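Local atomic coordinates of threonine phosphate decarboxylase-like enzyme (Sulfurospirillum multivorans, PDB entry 6OUX), a protein that decarboxylates L-serine O-phosphate to ethanolamine O-phosphate with the help of pyridoxal phosphate, supplying a precursor for norcobamide biosynthesis. Residues L95-E100 with S225-F230; M114-E119 with R204-E209; S132-F137 with T173-N178; G184-L189 with S210-A215; I194-L199 with P234-V239. One frame throughout, in Å; residues are numbered along the deposited sequence.

In the fold
Contacts 2, 3 and 5 each rest on one strand of a mixed sheet of the aminotransferase fold, in which strands 173-177, 204-208 and 236-241 are parallel neighbours. Contacts 2 and 3, centres about 8 Å apart, share a probable hydrogen bond from D208 N to L176 O of 2.8 Å; contacts 2 and 5, about 12 Å apart between centres, one from I207 N to I237 O of 2.7 Å. Contact 1 lies at the surface, its centre about 13 Å from that of contact 5. A probable 2.9 Å hydrogen bond from L187 N to N178 OD1 ties contact 4 to contact 3, whose I177 side chain lies about 4 Å from that of N181, a probable substrate-binding residue.

Contact 1 of 5, residues L95-E100 with S225-F230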
# COMPACT_ATOMS: atom_id res chain seq x y z
N LEU A 95 -6.24 10.94 -18.36
CA LEU A 95 -7.07 11.87 -17.59
C LEU A 95 -7.20 13.28 -18.22
O LEU A 95 -8.20 13.95 -17.96
CB LEU A 95 -6.62 11.98 -16.15
CG LEU A 95 -7.13 11.03 -15.07
CD1 LEU A 95 -7.14 9.57 -15.43
CD2 LEU A 95 -6.30 11.22 -13.82
N HIS A 96 -6.21 13.72 -19.00
CA HIS A 96 -6.20 15.04 -19.67
C HIS A 96 -6.04 16.10 -18.63
O HIS A 96 -6.80 17.08 -18.55
CB HIS A 96 -7.46 15.30 -20.54
CG HIS A 96 -7.67 14.24 -21.58
ND1 HIS A 96 -8.83 13.51 -21.69
CD2 HIS A 96 -6.81 13.71 -22.47
CE1 HIS A 96 -8.69 12.61 -22.64
NE2 HIS A 96 -7.47 12.71 -23.13
N VAL A 97 -5.03 15.88 -17.80
CA VAL A 97 -4.76 16.76 -16.71
C VAL A 97 -3.27 16.82 -16.58
O VAL A 97 -2.58 15.85 -16.84
CB VAL A 97 -5.36 16.24 -15.38
CG1 VAL A 97 -5.07 17.19 -14.28
CG2 VAL A 97 -6.89 16.04 -15.46
N LYS A 98 -2.79 17.95 -16.10
CA LYS A 98 -1.42 18.13 -15.74
C LYS A 98 -0.93 17.04 -14.77
O LYS A 98 -1.55 16.80 -13.76
CB LYS A 98 -1.35 19.51 -15.11
CG LYS A 98 -0.03 19.90 -14.45
CD LYS A 98 -0.09 21.39 -14.09
CE LYS A 98 1.04 21.81 -13.18
NZ LYS A 98 2.30 21.37 -13.83
N PRO A 99 0.22 16.39 -15.06
CA PRO A 99 0.66 15.28 -14.17
C PRO A 99 0.85 15.64 -12.70
O PRO A 99 0.57 14.82 -11.79
CB PRO A 99 2.04 14.84 -14.76
CG PRO A 99 2.35 15.78 -15.86
CD PRO A 99 1.11 16.54 -16.24
N GLU A 100 1.34 16.85 -12.46
CA GLU A 100 1.64 17.30 -11.09
C GLU A 100 0.34 17.58 -10.30
O GLU A 100 0.38 17.81 -9.12
CB GLU A 100 2.54 18.57 -11.10
CG GLU A 100 3.93 18.49 -11.82
CD GLU A 100 3.91 18.20 -13.29
OE1 GLU A 100 2.96 18.63 -14.03
OE2 GLU A 100 4.86 17.51 -13.76
N SER A 225 -17.65 11.80 -15.88
CA SER A 225 -16.39 12.09 -15.23
C SER A 225 -16.51 13.42 -14.50
O SER A 225 -16.99 14.35 -15.08
CB SER A 225 -15.31 12.27 -16.27
OG SER A 225 -14.16 12.65 -15.55
N SER A 226 -16.02 13.50 -13.28
CA SER A 226 -15.99 14.77 -12.48
C SER A 226 -14.67 15.63 -12.77
O SER A 226 -14.42 16.67 -12.10
CB SER A 226 -16.09 14.44 -10.96
OG SER A 226 -17.13 13.57 -10.59
N THR A 227 -13.84 15.22 -13.76
CA THR A 227 -12.65 16.06 -14.14
C THR A 227 -13.04 17.48 -14.59
O THR A 227 -12.30 18.44 -14.28
CB THR A 227 -11.81 15.36 -15.23
OG1 THR A 227 -11.40 14.09 -14.75
CG2 THR A 227 -10.53 16.11 -15.63
N VAL A 228 -14.16 17.61 -15.31
CA VAL A 228 -14.76 18.91 -15.65
C VAL A 228 -14.90 19.82 -14.43
O VAL A 228 -14.59 21.00 -14.48
CB VAL A 228 -16.17 18.91 -16.33
CG1 VAL A 228 -16.12 18.46 -17.75
CG2 VAL A 228 -17.22 18.09 -15.61
N LEU A 229 -15.31 19.24 -13.32
CA LEU A 229 -15.42 20.00 -12.06
C LEU A 229 -14.09 20.41 -11.47
O LEU A 229 -13.92 21.58 -11.01
CB LEU A 229 -16.24 19.23 -11.04
CG LEU A 229 -17.55 18.68 -11.54
CD1 LEU A 229 -18.17 17.85 -10.38
CD2 LEU A 229 -18.52 19.74 -12.05
N PHE A 230 -13.13 19.50 -11.51
CA PHE A 230 -11.77 19.83 -11.13
C PHE A 230 -11.23 20.97 -11.96
O PHE A 230 -10.64 21.94 -11.41
CB PHE A 230 -10.85 18.60 -11.28
CG PHE A 230 -9.40 18.90 -10.92
CD1 PHE A 230 -9.09 19.18 -9.65
CD2 PHE A 230 -8.40 18.90 -11.88
CE1 PHE A 230 -7.78 19.42 -9.28
CE2 PHE A 230 -7.10 19.15 -11.54
CZ PHE A 230 -6.79 19.43 -10.25
O HOH W 1 -10.84 12.70 -16.93
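V97 and T227 meet at the surface of an aminotransferase-like domain, where the loop between helix 84-95 and strand 102-105 reaches the start of helix 227-232. The two residues bury most of the area here and approach tip to tip, with V97 CG2 3.6 Å from T227 CG2. T227 holds that methyl anti to its own nitrogen (chi1 -58° for OG1), which turns CG2 to the loop and leaves OG1 on the other branch, beside the backbone N. The second methyl of V97 serves F230, one helical turn on: V97 CG1 comes within 3.9 Å of F230 CE2, approaching the ring at a slant. V97 thus divides its two branches between two residues of the same helix. L257 of strand 254-257 touches L95, T227 and F230, so it packs against both sides of the contact. No direct hydrogen bond links the segments, and the polar link is a water. It donates to L95 O over 3.1 Å and also hydrogen-bonds T227 OG1 at 2.6 Å. The helix start is shaped by an ST turn, in which T227 N donates to S225 OG over 3.1 Å at an N-H...O angle of 170°.

Contact 2 of 5, residues M114-E119 with R204-E209; sequences MLLQQE and RIIIDE
L115 and I206 are the closest pair of backbone positions, their CA atoms 9.0 Å apart, a spacing that leaves residues of helix 108-116 and strand 204-208 to meet through side chains alone. No hydrogen bond crosses between the segments. I206 carries the strand side: its CD1 lies 4.0 Å from L115 CD1, and its CG1 is 4.1 Å from the same methyl. The two chains slide past each other in opposite directions, so the contact runs along the flank of the isoleucine and not just at its end. An extended outer torsion of I206 (chi2 160°) carries CD1 outward, where it also meets L116 CD2 at 4.2 Å. L116 begins at an angle to the strand, but its outer carbons come nearer. All three residues are buried. The I206 side chain is about 11 Å from that of N181, a probable substrate-binding residue. I237 and V239 of the neighbouring strand 236-241 adjoin the contact, I237 touching L115 and V239 touching I206. This is a helix packed through a hydrophobic layer against the central sheet of the aminotransferase fold.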
# COMPACT_ATOMS: atom_id res chain seq x y z
N MET A 114 -5.95 10.70 4.54
CA MET A 114 -4.73 11.59 4.45
C MET A 114 -5.10 13.06 4.35
O MET A 114 -4.58 13.88 5.10
CB MET A 114 -3.81 11.14 3.33
CG MET A 114 -2.63 12.07 2.93
SD MET A 114 -1.83 11.69 1.34
CE MET A 114 -2.96 12.57 0.27
N LEU A 115 -6.07 13.41 3.48
CA LEU A 115 -6.56 14.77 3.40
C LEU A 115 -7.12 15.33 4.71
O LEU A 115 -6.83 16.46 5.09
CB LEU A 115 -7.61 14.88 2.27
CG LEU A 115 -7.08 14.65 0.85
CD1 LEU A 115 -8.23 14.63 -0.14
CD2 LEU A 115 -6.08 15.74 0.49
N LEU A 116 -7.94 14.54 5.38
CA LEU A 116 -8.63 15.03 6.55
C LEU A 116 -7.72 15.12 7.78
O LEU A 116 -8.04 15.85 8.73
CB LEU A 116 -9.85 14.16 6.84
CG LEU A 116 -11.01 14.20 5.84
CD1 LEU A 116 -12.15 13.33 6.37
CD2 LEU A 116 -11.58 15.56 5.53
N GLN A 117 -6.59 14.41 7.76
CA GLN A 117 -5.63 14.48 8.86
C GLN A 117 -4.73 15.75 8.82
O GLN A 117 -3.90 15.96 9.69
CB GLN A 117 -4.67 13.28 8.80
CG GLN A 117 -5.22 11.97 9.31
CD GLN A 117 -4.24 10.81 9.01
OE1 GLN A 117 -3.57 10.78 7.98
NE2 GLN A 117 -4.16 9.86 9.93
N GLN A 118 -4.83 16.54 7.79
CA GLN A 118 -3.90 17.65 7.67
C GLN A 118 -4.33 18.70 8.69
O GLN A 118 -5.52 18.78 9.07
CB GLN A 118 -3.89 18.21 6.23
CG GLN A 118 -3.64 17.16 5.14
CD GLN A 118 -2.27 16.48 5.22
OE1 GLN A 118 -2.10 15.30 5.67
NE2 GLN A 118 -1.27 17.20 4.76
N GLU A 119 -3.38 19.52 9.16
CA GLU A 119 -3.72 20.48 10.22
C GLU A 119 -4.63 21.64 9.80
O GLU A 119 -5.37 22.18 10.61
CB GLU A 119 -2.47 20.95 10.98
CG GLU A 119 -1.49 21.82 10.21
CD GLU A 119 -0.24 22.12 11.04
OE1 GLU A 119 -0.23 21.80 12.26
OE2 GLU A 119 0.73 22.66 10.46
N ARG A 204 -11.94 23.57 0.61
CA ARG A 204 -11.73 22.23 0.05
C ARG A 204 -13.06 21.54 -0.09
O ARG A 204 -13.73 21.33 0.92
CB ARG A 204 -10.80 21.39 0.97
CG ARG A 204 -9.31 21.79 0.93
CD ARG A 204 -8.58 21.18 2.09
NE ARG A 204 -8.98 21.84 3.30
CZ ARG A 204 -8.48 23.03 3.69
NH1 ARG A 204 -7.55 23.66 2.98
NH2 ARG A 204 -8.93 23.60 4.80
N ILE A 205 -13.41 21.17 -1.33
CA ILE A 205 -14.59 20.40 -1.59
C ILE A 205 -14.08 19.11 -2.23
O ILE A 205 -13.64 19.12 -3.40
CB ILE A 205 -15.60 21.12 -2.52
CG1 ILE A 205 -16.07 22.43 -1.85
CG2 ILE A 205 -16.72 20.13 -2.83
CD1 ILE A 205 -17.04 23.22 -2.67
N ILE A 206 -14.10 18.04 -1.43
CA ILE A 206 -13.60 16.74 -1.78
C ILE A 206 -14.73 15.94 -2.33
O ILE A 206 -15.78 15.82 -1.68
CB ILE A 206 -13.06 15.97 -0.56
CG1 ILE A 206 -11.79 16.68 -0.05
CG2 ILE A 206 -12.79 14.53 -0.95
CD1 ILE A 206 -11.46 16.33 1.38
N ILE A 207 -14.56 15.45 -3.55
CA ILE A 207 -15.63 14.69 -4.20
C ILE A 207 -15.08 13.32 -4.53
O ILE A 207 -14.20 13.19 -5.41
CB ILE A 207 -16.13 15.36 -5.51
CG1 ILE A 207 -16.55 16.81 -5.25
CG2 ILE A 207 -17.27 14.55 -6.07
CD1 ILE A 207 -16.94 17.65 -6.46
N ASP A 208 -15.63 12.31 -3.86
CA ASP A 208 -15.34 10.90 -4.13
C ASP A 208 -16.27 10.37 -5.24
O ASP A 208 -17.48 10.10 -5.01
CB ASP A 208 -15.41 10.07 -2.86
CG ASP A 208 -15.08 8.61 -3.09
OD1 ASP A 208 -14.77 8.15 -4.21
OD2 ASP A 208 -15.14 7.89 -2.08
N GLU A 209 -15.72 10.27 -6.44
CA GLU A 209 -16.51 9.75 -7.56
C GLU A 209 -16.20 8.30 -7.88
O GLU A 209 -16.25 7.90 -9.06
CB GLU A 209 -16.27 10.62 -8.81
CG GLU A 209 -14.82 10.62 -9.29
CD GLU A 209 -14.67 11.10 -10.71
OE1 GLU A 209 -15.69 11.64 -11.28
OE2 GLU A 209 -13.52 11.00 -11.23

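Contact 3 of 5, residues S132-F137 with T173-N178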
# COMPACT_ATOMS: atom_id res chain seq x y z
N SER A 132 -18.38 4.71 4.73
CA SER A 132 -17.13 4.93 5.45
C SER A 132 -17.25 5.97 6.55
O SER A 132 -17.93 6.96 6.39
CB SER A 132 -16.07 5.43 4.49
OG SER A 132 -16.00 4.56 3.40
N SER A 133 -16.64 5.72 7.70
CA SER A 133 -16.58 6.71 8.76
C SER A 133 -15.35 7.52 8.44
O SER A 133 -14.31 6.98 8.06
CB SER A 133 -16.45 6.10 10.16
OG SER A 133 -17.64 6.36 10.88
N TYR A 134 -15.49 8.82 8.55
CA TYR A 134 -14.36 9.68 8.30
C TYR A 134 -13.98 10.41 9.62
O TYR A 134 -12.86 10.89 9.73
CB TYR A 134 -14.67 10.66 7.13
CG TYR A 134 -15.11 10.04 5.76
CD1 TYR A 134 -14.17 9.58 4.84
CD2 TYR A 134 -16.47 9.92 5.42
CE1 TYR A 134 -14.55 9.04 3.61
CE2 TYR A 134 -16.87 9.37 4.19
CZ TYR A 134 -15.91 8.93 3.29
OH TYR A 134 -16.28 8.35 2.07
N TYR A 135 -14.90 10.48 10.60
CA TYR A 135 -14.64 11.19 11.86
C TYR A 135 -13.39 10.68 12.59
O TYR A 135 -12.80 11.45 13.29
CB TYR A 135 -15.86 11.22 12.83
CG TYR A 135 -16.00 9.94 13.59
CD1 TYR A 135 -16.61 8.82 12.99
CD2 TYR A 135 -15.47 9.80 14.86
CE1 TYR A 135 -16.71 7.60 13.66
CE2 TYR A 135 -15.56 8.57 15.53
CZ TYR A 135 -16.17 7.48 14.92
OH TYR A 135 -16.27 6.26 15.53
N GLU A 136 -12.98 9.41 12.44
CA GLU A 136 -11.78 8.94 13.16
C GLU A 136 -10.51 9.48 12.55
O GLU A 136 -9.45 9.36 13.13
CB GLU A 136 -11.61 7.41 13.23
CG GLU A 136 -12.85 6.59 13.51
CD GLU A 136 -13.41 6.06 12.23
OE1 GLU A 136 -13.62 6.91 11.33
OE2 GLU A 136 -13.55 4.82 12.10
N PHE A 137 -10.59 10.12 11.39
CA PHE A 137 -9.34 10.52 10.77
C PHE A 137 -8.99 12.00 10.89
O PHE A 137 -7.87 12.40 10.57
CB PHE A 137 -9.34 9.93 9.38
CG PHE A 137 -9.34 8.42 9.43
CD1 PHE A 137 -8.14 7.72 9.64
CD2 PHE A 137 -10.54 7.71 9.37
CE1 PHE A 137 -8.13 6.34 9.72
CE2 PHE A 137 -10.53 6.32 9.45
CZ PHE A 137 -9.32 5.64 9.62
N THR A 173 -13.71 22.30 5.11
CA THR A 173 -13.59 21.10 4.23
C THR A 173 -14.96 20.42 4.20
O THR A 173 -15.66 20.30 5.23
CB THR A 173 -12.55 20.13 4.78
OG1 THR A 173 -11.30 20.82 4.97
CG2 THR A 173 -12.30 18.89 3.83
N VAL A 174 -15.37 20.06 3.00
CA VAL A 174 -16.57 19.25 2.82
C VAL A 174 -16.19 17.94 2.07
O VAL A 174 -15.25 17.94 1.27
CB VAL A 174 -17.53 20.11 2.00
CG1 VAL A 174 -18.52 19.35 1.20
CG2 VAL A 174 -18.13 21.23 2.89
N VAL A 175 -16.87 16.83 2.42
CA VAL A 175 -16.77 15.52 1.66
C VAL A 175 -18.11 15.14 1.04
O VAL A 175 -19.10 15.06 1.74
CB VAL A 175 -16.32 14.39 2.54
CG1 VAL A 175 -16.12 13.07 1.73
CG2 VAL A 175 -15.05 14.74 3.28
N LEU A 176 -18.15 15.02 -0.30
CA LEU A 176 -19.31 14.56 -1.03
C LEU A 176 -18.90 13.24 -1.72
O LEU A 176 -17.77 13.06 -2.21
CB LEU A 176 -19.78 15.57 -2.06
CG LEU A 176 -20.17 16.99 -1.58
CD1 LEU A 176 -20.50 17.94 -2.71
CD2 LEU A 176 -21.37 16.91 -0.64
N ILE A 177 -19.77 12.27 -1.64
CA ILE A 177 -19.57 10.98 -2.30
C ILE A 177 -20.63 10.92 -3.42
O ILE A 177 -21.82 10.94 -3.12
CB ILE A 177 -19.76 9.84 -1.35
CG1 ILE A 177 -19.07 10.07 0.00
CG2 ILE A 177 -19.29 8.50 -2.00
CD1 ILE A 177 -17.58 10.21 -0.05
N ASN A 178 -20.23 10.83 -4.68
CA ASN A 178 -21.20 10.97 -5.76
C ASN A 178 -20.81 10.04 -6.92
O ASN A 178 -19.79 10.27 -7.56
CB ASN A 178 -21.29 12.41 -6.23
CG ASN A 178 -22.49 12.66 -7.08
OD1 ASN A 178 -23.60 12.20 -6.76
ND2 ASN A 178 -22.28 13.33 -8.19
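Strand 173-177, an inner parallel strand of the large-domain sheet of the aminotransferase fold, is covered by Y134 from the loop between strands 123-128 and 143-148. The ring reaches two residues that point to the same side of the strand, V175 and I177. V175 CG1 sits over one face of the phenol, 4.4 Å from Y134 CZ. Y134 and I177 extend toward each other from opposite directions, the methyl meeting the ring obliquely, with I177 CD1 3.9 Å from Y134 CZ. The ring lies between V175 CG1 on one face and S132 CB on the other, the latter 3.7 Å above the plane and offset toward the rim. I112 and L116 of helix 108-116 also touch the ring. The side chain of I177 is in turn about 4 Å from that of N181, a probable O-phospho-L-serine-binding residue. Since no hydrogen bond joins the two segments, this buried apolar contact is held by dispersion between the ring and two aliphatic side chains.

Contact 4 of 5, residues G184-L189 with S210-A215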
# COMPACT_ATOMS: atom_id res chain seq x y z
N GLY A 184 -26.50 4.72 -3.21
CA GLY A 184 -26.18 4.80 -4.65
C GLY A 184 -26.72 5.98 -5.40
O GLY A 184 -26.56 6.05 -6.59
N ALA A 185 -27.41 6.90 -4.73
CA ALA A 185 -28.03 7.97 -5.44
C ALA A 185 -26.94 8.94 -5.97
O ALA A 185 -25.88 9.09 -5.37
CB ALA A 185 -28.99 8.70 -4.56
N TYR A 186 -27.23 9.54 -7.12
CA TYR A 186 -26.32 10.32 -7.94
C TYR A 186 -26.91 11.72 -8.23
O TYR A 186 -28.03 11.84 -8.66
CB TYR A 186 -26.04 9.60 -9.28
CG TYR A 186 -25.27 10.44 -10.29
CD1 TYR A 186 -23.92 10.74 -10.12
CD2 TYR A 186 -25.91 10.93 -11.42
CE1 TYR A 186 -23.25 11.49 -11.03
CE2 TYR A 186 -25.22 11.66 -12.38
CZ TYR A 186 -23.88 11.90 -12.16
OH TYR A 186 -23.24 12.66 -13.04
N LEU A 187 -26.12 12.74 -7.99
CA LEU A 187 -26.44 14.13 -8.33
C LEU A 187 -25.87 14.46 -9.70
O LEU A 187 -24.65 14.29 -9.92
CB LEU A 187 -25.76 15.06 -7.31
CG LEU A 187 -26.25 16.52 -7.34
CD1 LEU A 187 -27.71 16.58 -6.92
CD2 LEU A 187 -25.40 17.36 -6.42
N SER A 188 -26.73 14.95 -10.60
CA SER A 188 -26.31 15.32 -11.98
C SER A 188 -25.17 16.31 -12.05
O SER A 188 -24.97 17.11 -11.13
CB SER A 188 -27.49 15.94 -12.77
OG SER A 188 -27.91 17.13 -12.13
N LEU A 189 -24.48 16.31 -13.18
CA LEU A 189 -23.43 17.29 -13.41
C LEU A 189 -24.07 18.68 -13.38
O LEU A 189 -23.53 19.61 -12.79
CB LEU A 189 -22.73 17.07 -14.77
CG LEU A 189 -21.57 16.07 -14.73
CD1 LEU A 189 -21.07 15.65 -16.12
CD2 LEU A 189 -20.42 16.63 -13.88
N SER A 210 -15.88 7.54 -6.87
CA SER A 210 -15.43 6.14 -7.06
C SER A 210 -16.45 5.26 -7.82
O SER A 210 -16.08 4.26 -8.46
CB SER A 210 -15.06 5.48 -5.70
OG SER A 210 -13.84 5.98 -5.16
N PHE A 211 -17.73 5.59 -7.68
CA PHE A 211 -18.80 4.86 -8.41
C PHE A 211 -19.36 5.48 -9.67
O PHE A 211 -20.41 5.02 -10.19
CB PHE A 211 -19.93 4.55 -7.40
CG PHE A 211 -19.41 3.85 -6.18
CD1 PHE A 211 -18.89 2.59 -6.29
CD2 PHE A 211 -19.31 4.50 -4.97
CE1 PHE A 211 -18.35 1.94 -5.20
CE2 PHE A 211 -18.73 3.88 -3.89
CZ PHE A 211 -18.28 2.59 -4.00
N ILE A 212 -18.75 6.56 -10.17
CA ILE A 212 -19.38 7.38 -11.20
C ILE A 212 -19.41 6.66 -12.58
O ILE A 212 -20.24 6.95 -13.41
CB ILE A 212 -18.71 8.77 -11.35
CG1 ILE A 212 -19.69 9.76 -12.04
CG2 ILE A 212 -17.36 8.69 -12.04
CD1 ILE A 212 -19.28 11.20 -11.98
N HIS A 213 -18.56 5.68 -12.76
CA HIS A 213 -18.55 4.86 -14.01
C HIS A 213 -19.84 4.03 -14.16
O HIS A 213 -20.14 3.56 -15.24
CB HIS A 213 -17.37 3.86 -13.99
CG HIS A 213 -16.09 4.38 -14.52
ND1 HIS A 213 -15.76 5.73 -14.55
CD2 HIS A 213 -15.01 3.71 -14.98
CE1 HIS A 213 -14.53 5.85 -15.02
NE2 HIS A 213 -14.07 4.65 -15.31
N PHE A 214 -20.61 3.84 -13.10
CA PHE A 214 -21.89 3.13 -13.09
C PHE A 214 -23.08 4.01 -13.30
O PHE A 214 -24.15 3.48 -13.54
CB PHE A 214 -22.03 2.28 -11.82
CG PHE A 214 -20.81 1.45 -11.56
CD1 PHE A 214 -20.43 0.48 -12.49
CD2 PHE A 214 -19.98 1.71 -10.52
CE1 PHE A 214 -19.27 -0.24 -12.31
CE2 PHE A 214 -18.81 0.97 -10.32
CZ PHE A 214 -18.45 0.02 -11.24
N ALA A 215 -22.90 5.32 -13.34
CA ALA A 215 -24.03 6.26 -13.52
C ALA A 215 -24.17 6.66 -14.99
O ALA A 215 -23.24 6.49 -15.85
CB ALA A 215 -23.85 7.50 -12.64
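Y186 lays one face of its phenol ring over the methyl of A215. The CB of A215 stands 4.0 Å from the ring centroid and 9° off the normal, which makes this a CH-pi contact over the middle of the ring; the nearest ring atom is Y186 CG, also 4.0 Å from A215 CB. On the opposite face lies the backbone of the tyrosine's own loop, with S188 N 4.0 Å above the plane and displaced toward the rim. The ring is thereby held between two layers. I212 adds a third side: its CG1 and CD1 both lie 4.1 Å from Y186 CE1, approaching obliquely near that carbon. Its chi1 of -159° sets CG1 anti to the backbone nitrogen, the branch that carries CG1 and CD1 to the ring. The polar end of Y186 has its partner outside the segments, where OH hydrogen-bonds E217 OE2, an oxygen that also bonds L189 N at the start of helix 189-198. Replacing Y186 with a leucine would probably leave E217 OE2 with the L189 N bond but no phenol partner, and A215 CB without an aromatic face. The two loops joined here follow parallel strands 173-177 and 204-208 in the large domain of the aminotransferase fold. Chemically, the tyrosine combines an apolar face for one loop with a hydroxyl that fixes its rim to a carboxylate, which should restrict both slide and rotation of the ring.

Contact 5 of 5, residues I194-L199 with P234-V239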
# COMPACT_ATOMS: atom_id res chain seq x y z
N ILE A 194 -24.20 23.99 -10.10
CA ILE A 194 -24.95 24.93 -9.23
C ILE A 194 -24.45 24.92 -7.80
O ILE A 194 -24.10 25.97 -7.25
CB ILE A 194 -26.46 24.64 -9.26
CG1 ILE A 194 -26.98 24.88 -10.67
CG2 ILE A 194 -27.22 25.52 -8.27
CD1 ILE A 194 -28.28 24.17 -10.90
N LEU A 195 -24.34 23.73 -7.23
CA LEU A 195 -23.80 23.58 -5.86
C LEU A 195 -22.41 24.18 -5.75
O LEU A 195 -22.15 25.01 -4.84
CB LEU A 195 -23.82 22.11 -5.44
CG LEU A 195 -23.24 21.71 -4.06
CD1 LEU A 195 -23.87 20.41 -3.58
CD2 LEU A 195 -21.70 21.60 -4.05
N LEU A 196 -21.52 23.80 -6.69
CA LEU A 196 -20.10 24.24 -6.60
C LEU A 196 -19.91 25.75 -6.85
O LEU A 196 -19.06 26.39 -6.25
CB LEU A 196 -19.18 23.47 -7.58
CG LEU A 196 -19.04 21.99 -7.27
CD1 LEU A 196 -18.28 21.31 -8.38
CD2 LEU A 196 -18.36 21.78 -5.92
N LYS A 197 -20.71 26.31 -7.71
CA LYS A 197 -20.68 27.75 -7.85
C LYS A 197 -20.99 28.48 -6.51
O LYS A 197 -20.27 29.40 -6.10
CB LYS A 197 -21.64 28.21 -8.92
CG LYS A 197 -21.16 27.84 -10.29
CD LYS A 197 -22.20 28.23 -11.35
CE LYS A 197 -21.52 28.65 -12.65
NZ LYS A 197 -20.47 27.67 -13.10
N ARG A 198 -22.06 28.04 -5.87
CA ARG A 198 -22.51 28.60 -4.58
C ARG A 198 -21.54 28.36 -3.44
O ARG A 198 -21.47 29.17 -2.48
CB ARG A 198 -23.89 28.03 -4.24
CG ARG A 198 -24.49 28.44 -2.92
CD ARG A 198 -26.01 28.23 -2.88
NE ARG A 198 -26.54 28.63 -1.59
CZ ARG A 198 -27.78 28.40 -1.16
NH1 ARG A 198 -28.68 27.76 -1.93
NH2 ARG A 198 -28.10 28.76 0.07
N LEU A 199 -20.81 27.24 -3.49
CA LEU A 199 -19.84 26.92 -2.44
C LEU A 199 -18.40 27.26 -2.74
O LEU A 199 -17.48 26.69 -2.16
CB LEU A 199 -19.98 25.46 -2.04
CG LEU A 199 -21.39 25.13 -1.51
CD1 LEU A 199 -21.42 23.68 -1.04
CD2 LEU A 199 -21.82 26.02 -0.33
N PRO A 234 -11.59 25.97 -8.51
CA PRO A 234 -10.27 25.83 -7.87
C PRO A 234 -10.25 25.26 -6.45
O PRO A 234 -9.19 24.91 -5.96
CB PRO A 234 -9.72 27.28 -7.85
CG PRO A 234 -10.93 28.12 -7.92
CD PRO A 234 -11.91 27.37 -8.78
N ASN A 235 -11.41 25.11 -5.82
CA ASN A 235 -11.49 24.48 -4.51
C ASN A 235 -11.84 22.98 -4.54
O ASN A 235 -12.00 22.39 -3.49
CB ASN A 235 -12.47 25.20 -3.58
CG ASN A 235 -13.87 25.14 -4.05
OD1 ASN A 235 -14.14 24.82 -5.23
ND2 ASN A 235 -14.78 25.59 -3.21
N VAL A 236 -12.01 22.40 -5.73
CA VAL A 236 -12.35 21.00 -5.85
C VAL A 236 -11.14 20.07 -5.78
O VAL A 236 -10.13 20.25 -6.50
CB VAL A 236 -13.22 20.77 -7.08
CG1 VAL A 236 -13.36 19.28 -7.45
CG2 VAL A 236 -14.59 21.38 -6.82
N ILE A 237 -11.35 18.99 -5.04
CA ILE A 237 -10.49 17.82 -5.03
C ILE A 237 -11.32 16.61 -5.44
O ILE A 237 -12.38 16.35 -4.84
CB ILE A 237 -9.87 17.59 -3.67
CG1 ILE A 237 -8.90 18.70 -3.34
CG2 ILE A 237 -9.12 16.27 -3.61
CD1 ILE A 237 -8.56 18.87 -1.89
N ILE A 238 -10.87 15.94 -6.50
CA ILE A 238 -11.54 14.73 -6.96
C ILE A 238 -10.79 13.53 -6.43
O ILE A 238 -9.56 13.44 -6.52
CB ILE A 238 -11.59 14.65 -8.51
CG1 ILE A 238 -12.31 15.86 -9.10
CG2 ILE A 238 -12.25 13.35 -8.98
CD1 ILE A 238 -13.77 16.03 -8.67
N VAL A 239 -11.53 12.57 -5.88
CA VAL A 239 -10.89 11.33 -5.47
C VAL A 239 -11.64 10.16 -6.10
O VAL A 239 -12.87 10.18 -6.18
CB VAL A 239 -10.96 11.17 -3.91
CG1 VAL A 239 -10.28 9.91 -3.52
CG2 VAL A 239 -10.29 12.29 -3.18
O HOH W 2 -16.52 25.80 -5.92
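L196 and V236 supply the apolar half of this contact. Both methyls of the leucine flank a single branch of the valine, V236 CG2 lying 3.9 Å from L196 CD2 and 4.0 Å from L196 CD1, and the two side chains cross at about a right angle. V236 keeps CG2 on the side of its own nitrogen (chi1 167° for CG1), which brings that branch to the leucine. I205 of the neighbouring strand 204-208 also touches L196, L199 and N235. The strands and helix here form a beta-alpha-beta crossover of the aminotransferase fold: helix 189-198 connects the parallel neighbours 173-177 and 204-208, and its C-terminal end packs at the start of strand 236-241, the next strand across. Hydrogen bonding comes from N235, whose first torsion of 64° places the amide between its backbone nitrogen and carbonyl carbon. The main partner of N235 ND2 is V202 O, in the loop beyond the helix; a second bond, from N235 ND2 to L199 O at 3.1 Å, is weak, with an N-H...O angle of 124°. L199 therefore takes part through its carbonyl, while the end of its side chain leads away. A water forms the remaining link. It donates both to L196 O, at 2.6 Å, and to N235 OD1, at 2.7 Å.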